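Local coordinates for TRAP-type transporter, periplasmic component (Cupriavidus necator, PDB 4P8B), which binds (S)-2-acetolactate as the periplasmic solute-binding component of a TRAP-type transporter and probably delivers it to the membrane subunits for uptake, at residues G179-G191 with F312-K324. Numbering follows the deposited sequence.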
loop_
_atom_site.group_PDB
_atom_site.type_symbol
_atom_site.label_atom_id
_atom_site.label_comp_id
_atom_site.label_asym_id
_atom_site.label_seq_id
_atom_site.Cartn_x
_atom_site.Cartn_y
_atom_site.Cartn_z
ATOM N N GLY A 179 -7.635 -0.147 9.140
ATOM C CA GLY A 179 -7.654 0.464 10.460
ATOM C C GLY A 179 -6.479 1.369 10.782
ATOM O O GLY A 179 -5.727 1.101 11.711
ATOM N N SER A 180 -6.340 2.453 10.034
ATOM C CA SER A 180 -5.382 3.511 10.343
ATOM C C SER A 180 -6.174 4.829 10.375
ATOM O O SER A 180 -6.782 5.183 9.374
ATOM C CB SER A 180 -4.265 3.518 9.300
ATOM O OG SER A 180 -3.808 4.826 8.986
ATOM N N PRO A 181 -6.196 5.525 11.532
ATOM C CA PRO A 181 -7.139 6.627 11.786
ATOM C C PRO A 181 -7.198 7.747 10.741
ATOM O O PRO A 181 -8.241 8.362 10.566
ATOM C CB PRO A 181 -6.692 7.195 13.146
ATOM C CG PRO A 181 -5.528 6.374 13.594
ATOM C CD PRO A 181 -5.447 5.155 12.746
ATOM N N LEU A 182 -6.099 8.010 10.048
ATOM C CA LEU A 182 -6.115 9.022 9.004
ATOM C C LEU A 182 -7.180 8.725 7.958
ATOM O O LEU A 182 -7.884 9.636 7.492
ATOM C CB LEU A 182 -4.714 9.116 8.399
ATOM C CG LEU A 182 -4.496 9.976 7.144
ATOM C CD1 LEU A 182 -5.174 11.350 7.202
ATOM C CD2 LEU A 182 -3.000 10.144 6.962
ATOM N N TYR A 183 -7.340 7.460 7.591
ATOM C CA TYR A 183 -8.350 7.118 6.596
ATOM C C TYR A 183 -9.780 7.390 7.085
ATOM O O TYR A 183 -10.638 7.831 6.310
ATOM C CB TYR A 183 -8.188 5.663 6.094
ATOM C CG TYR A 183 -7.005 5.561 5.184
ATOM C CD1 TYR A 183 -7.106 5.863 3.835
ATOM C CD2 TYR A 183 -5.736 5.263 5.689
ATOM C CE1 TYR A 183 -5.993 5.827 3.002
ATOM C CE2 TYR A 183 -4.627 5.236 4.875
ATOM C CZ TYR A 183 -4.759 5.538 3.531
ATOM O OH TYR A 183 -3.650 5.530 2.725
ATOM N N ILE A 184 -10.033 7.167 8.369
ATOM C CA ILE A 184 -11.333 7.508 8.931
ATOM C C ILE A 184 -11.581 9.005 8.800
ATOM O O ILE A 184 -12.657 9.426 8.399
ATOM C CB ILE A 184 -11.441 7.083 10.404
ATOM C CG1 ILE A 184 -11.425 5.549 10.513
ATOM C CG2 ILE A 184 -12.702 7.639 11.037
ATOM C CD1 ILE A 184 -12.621 4.870 9.874
ATOM N N GLU A 185 -10.574 9.802 9.129
ATOM C CA GLU A 185 -10.706 11.254 9.062
ATOM C C GLU A 185 -10.883 11.754 7.629
ATOM O O GLU A 185 -11.700 12.657 7.382
ATOM C CB GLU A 185 -9.508 11.927 9.738
ATOM C CG GLU A 185 -9.512 11.689 11.237
ATOM C CD GLU A 185 -8.387 12.403 11.955
ATOM O OE1 GLU A 185 -7.970 13.486 11.498
ATOM O OE2 GLU A 185 -7.917 11.883 12.989
ATOM N N THR A 186 -10.153 11.182 6.679
ATOM C CA THR A 186 -10.298 11.593 5.288
ATOM C C THR A 186 -11.717 11.351 4.804
ATOM O O THR A 186 -12.336 12.225 4.194
ATOM C CB THR A 186 -9.309 10.852 4.399
ATOM O OG1 THR A 186 -7.991 11.290 4.752
ATOM C CG2 THR A 186 -9.564 11.116 2.920
ATOM N N PHE A 187 -12.239 10.155 5.046
ATOM C CA PHE A 187 -13.584 9.848 4.562
ATOM C C PHE A 187 -14.676 10.565 5.355
ATOM O O PHE A 187 -15.720 10.919 4.784
ATOM C CB PHE A 187 -13.788 8.335 4.464
ATOM C CG PHE A 187 -13.156 7.753 3.234
ATOM C CD1 PHE A 187 -13.806 7.823 2.018
ATOM C CD2 PHE A 187 -11.895 7.174 3.281
ATOM C CE1 PHE A 187 -13.219 7.347 0.866
ATOM C CE2 PHE A 187 -11.311 6.691 2.134
ATOM C CZ PHE A 187 -11.972 6.768 0.937
ATOM N N ASN A 188 -14.456 10.828 6.639
ATOM C CA ASN A 188 -15.382 11.676 7.401
ATOM C C ASN A 188 -15.482 13.072 6.775
ATOM O O ASN A 188 -16.562 13.645 6.712
ATOM C CB ASN A 188 -14.954 11.838 8.868
ATOM C CG ASN A 188 -15.155 10.593 9.695
ATOM O OD1 ASN A 188 -15.824 9.657 9.289
ATOM N ND2 ASN A 188 -14.585 10.594 10.890
ATOM N N ALA A 189 -14.356 13.625 6.336
ATOM C CA ALA A 189 -14.350 14.960 5.726
ATOM C C ALA A 189 -15.146 14.984 4.435
ATOM O O ALA A 189 -15.621 16.039 4.021
ATOM C CB ALA A 189 -12.922 15.406 5.459
ATOM N N LEU A 190 -15.264 13.832 3.789
ATOM C CA LEU A 190 -16.010 13.688 2.542
ATOM C C LEU A 190 -17.471 13.302 2.787
ATOM O O LEU A 190 -18.211 13.048 1.839
ATOM C CB LEU A 190 -15.330 12.662 1.631
ATOM C CG LEU A 190 -13.923 13.067 1.198
ATOM C CD1 LEU A 190 -13.186 11.937 0.510
ATOM C CD2 LEU A 190 -14.014 14.273 0.301
ATOM N N GLY A 191 -17.886 13.248 4.055
ATOM C CA GLY A 191 -19.273 12.965 4.393
ATOM C C GLY A 191 -19.657 11.497 4.410
ATOM O O GLY A 191 -20.837 11.159 4.575
ATOM N N PHE A 312 -12.024 17.705 -4.543
ATOM C CA PHE A 312 -11.678 16.683 -3.556
ATOM C C PHE A 312 -10.471 17.084 -2.724
ATOM O O PHE A 312 -10.448 16.848 -1.517
ATOM C CB PHE A 312 -11.424 15.326 -4.226
ATOM C CG PHE A 312 -12.675 14.549 -4.521
ATOM C CD1 PHE A 312 -13.355 13.902 -3.514
ATOM C CD2 PHE A 312 -13.136 14.435 -5.811
ATOM C CE1 PHE A 312 -14.494 13.171 -3.779
ATOM C CE2 PHE A 312 -14.274 13.710 -6.094
ATOM C CZ PHE A 312 -14.964 13.068 -5.081
ATOM N N ARG A 313 -9.476 17.697 -3.358
ATOM C CA ARG A 313 -8.289 18.151 -2.637
ATOM C C ARG A 313 -8.673 19.214 -1.625
ATOM O O ARG A 313 -8.240 19.176 -0.474
ATOM C CB ARG A 313 -7.244 18.674 -3.613
ATOM C CG ARG A 313 -5.978 19.208 -2.926
ATOM C CD ARG A 313 -5.119 19.980 -3.879
ATOM N NE ARG A 313 -4.561 19.135 -4.929
ATOM C CZ ARG A 313 -4.501 19.463 -6.217
ATOM N NH1 ARG A 313 -4.984 20.626 -6.655
ATOM N NH2 ARG A 313 -3.954 18.618 -7.082
ATOM N N LYS A 314 -9.500 20.165 -2.039
ATOM C CA LYS A 314 -9.893 21.223 -1.128
ATOM C C LYS A 314 -10.731 20.675 0.028
ATOM O O LYS A 314 -10.547 21.086 1.175
ATOM C CB LYS A 314 -10.577 22.355 -1.905
ATOM C CG LYS A 314 -9.537 23.151 -2.727
ATOM C CD LYS A 314 -10.074 24.375 -3.467
ATOM C CE LYS A 314 -9.046 25.513 -3.431
ATOM N NZ LYS A 314 -8.779 26.150 -4.760
ATOM N N ALA A 315 -11.576 19.686 -0.241
ATOM C CA ALA A 315 -12.431 19.132 0.800
ATOM C C ALA A 315 -11.620 18.370 1.845
ATOM O O ALA A 315 -12.046 18.230 2.986
ATOM C CB ALA A 315 -13.490 18.224 0.199
ATOM N N THR A 316 -10.445 17.886 1.459
ATOM C CA THR A 316 -9.619 17.093 2.378
ATOM C C THR A 316 -8.408 17.871 2.911
ATOM O O THR A 316 -7.582 17.304 3.625
ATOM C CB THR A 316 -9.129 15.785 1.709
ATOM O OG1 THR A 316 -8.442 16.083 0.493
ATOM C CG2 THR A 316 -10.308 14.857 1.419
ATOM N N ALA A 317 -8.320 19.163 2.606
ATOM C CA ALA A 317 -7.138 19.946 2.954
ATOM C C ALA A 317 -6.917 20.118 4.463
ATOM O O ALA A 317 -5.774 20.185 4.910
ATOM C CB ALA A 317 -7.207 21.305 2.282
ATOM N N LYS A 318 -7.991 20.189 5.244
ATOM C CA LYS A 318 -7.846 20.368 6.685
ATOM C C LYS A 318 -7.286 19.086 7.305
ATOM O O LYS A 318 -6.460 19.124 8.213
ATOM C CB LYS A 318 -9.183 20.759 7.330
ATOM N N VAL A 319 -7.708 17.935 6.792
ATOM C CA VAL A 319 -7.144 16.661 7.234
ATOM C C VAL A 319 -5.661 16.615 6.869
ATOM O O VAL A 319 -4.808 16.231 7.673
ATOM C CB VAL A 319 -7.890 15.461 6.592
ATOM C CG1 VAL A 319 -7.168 14.167 6.830
ATOM C CG2 VAL A 319 -9.319 15.364 7.133
ATOM N N TYR A 320 -5.347 16.982 5.630
ATOM C CA TYR A 320 -3.961 17.055 5.188
ATOM C C TYR A 320 -3.111 17.905 6.141
ATOM O O TYR A 320 -2.056 17.471 6.587
ATOM C CB TYR A 320 -3.911 17.640 3.786
ATOM C CG TYR A 320 -2.542 17.747 3.153
ATOM C CD1 TYR A 320 -1.650 18.741 3.533
ATOM C CD2 TYR A 320 -2.168 16.886 2.132
ATOM C CE1 TYR A 320 -0.423 18.850 2.929
ATOM C CE2 TYR A 320 -0.946 17.011 1.511
ATOM C CZ TYR A 320 -0.077 17.978 1.917
ATOM O OH TYR A 320 1.136 18.053 1.270
ATOM N N ASP A 321 -3.589 19.102 6.466
ATOM C CA ASP A 321 -2.814 20.021 7.285
ATOM C C ASP A 321 -2.615 19.462 8.694
ATOM O O ASP A 321 -1.526 19.578 9.281
ATOM C CB ASP A 321 -3.519 21.380 7.358
ATOM C CG ASP A 321 -3.537 22.115 6.027
ATOM O OD1 ASP A 321 -2.727 21.785 5.132
ATOM O OD2 ASP A 321 -4.369 23.038 5.886
ATOM N N LYS A 322 -3.668 18.854 9.238
ATOM C CA LYS A 322 -3.600 18.255 10.561
ATOM C C LYS A 322 -2.540 17.154 10.603
ATOM O O LYS A 322 -1.681 17.128 11.497
ATOM C CB LYS A 322 -4.972 17.694 10.956
ATOM C CG LYS A 322 -4.947 16.847 12.223
ATOM C CD LYS A 322 -6.349 16.372 12.600
ATOM C CE LYS A 322 -6.302 15.539 13.877
ATOM N NZ LYS A 322 -7.617 14.969 14.261
ATOM N N TRP A 323 -2.589 16.241 9.635
ATOM C CA TRP A 323 -1.675 15.110 9.646
ATOM C C TRP A 323 -0.249 15.481 9.225
ATOM O O TRP A 323 0.716 14.836 9.637
ATOM C CB TRP A 323 -2.266 13.933 8.835
ATOM C CG TRP A 323 -3.342 13.293 9.627
ATOM C CD1 TRP A 323 -4.639 13.718 9.751
ATOM C CD2 TRP A 323 -3.218 12.140 10.446
ATOM N NE1 TRP A 323 -5.323 12.897 10.605
ATOM C CE2 TRP A 323 -4.472 11.920 11.052
ATOM C CE3 TRP A 323 -2.162 11.276 10.748
ATOM C CZ2 TRP A 323 -4.703 10.856 11.909
ATOM C CZ3 TRP A 323 -2.390 10.230 11.599
ATOM C CH2 TRP A 323 -3.640 10.038 12.189
ATOM N N LYS A 324 -0.120 16.545 8.437
ATOM C CA LYS A 324 1.198 17.087 8.106
ATOM C C LYS A 324 1.965 17.437 9.374
ATOM O O LYS A 324 3.142 17.128 9.498
ATOM C CB LYS A 324 1.051 18.333 7.217
ATOM C CG LYS A 324 2.348 19.132 6.973
ATOM C CD LYS A 324 2.179 20.077 5.783
ATOM C CE LYS A 324 3.440 20.916 5.506
ATOM N NZ LYS A 324 3.259 21.757 4.294
HETATM O O HOH W 1 -5.868 12.464 14.625
HETATM O O HOH W 2 -14.566 18.923 4.018
#
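Trp323 lies against helix 181-189, with Leu182 over one face of its indole and Glu185 at the edge. The CD1 methyl of Leu182 stands 3.5 Å from the centroid of the Trp323 five-membered ring and close to the ring normal, a CH-pi contact, while CB of Leu182 lies over the middle of the indole. A chi1 of 172° turns CG of Leu182 away from its own N and lays CG and both methyls along that face. At the edge, Trp323 NE1 donates to Glu185 OE1 at 2.9 Å; the bond is nearly straight (N-H...O 169°) and OE1 lies close to the indole plane, yet the N-H comes to it from above the carboxylate plane. Lys322, fully extended, brings NZ to the same OE1 from the opposite face at 3.2 Å as a salt bridge, and a water donates to Glu185 OE2 and accepts a weak bond from Lys322 NZ. Two donors thus hold one carboxylate oxygen, which would favour the charged form of Glu185.

One turn back, Val319 is a knob in the hole formed by Leu182, Glu185, Thr186 and Ala189. Its CG1 is tight against Leu182 CD1 at 3.5 Å, whereas CG2 rests on Glu185 O. At the C-terminal end of helix 181-189, Leu190 CD2 reaches the edge of the Phe312 ring at CD1, 3.9 Å away, and also touches Thr316 CG2. A second water bridges the carbonyl oxygens of Ala189 and Ala315.

Helices 181-189 and 317-324 form a near-antiparallel pair (155°, closest approach of the axes 9.4 Å) with a single seated knob, joining the helix after strand 174-177 to the C-terminal helices of this periplasmic-binding-protein fold; the Leu182 side chain lies about 13 Å from the bound acetolactate.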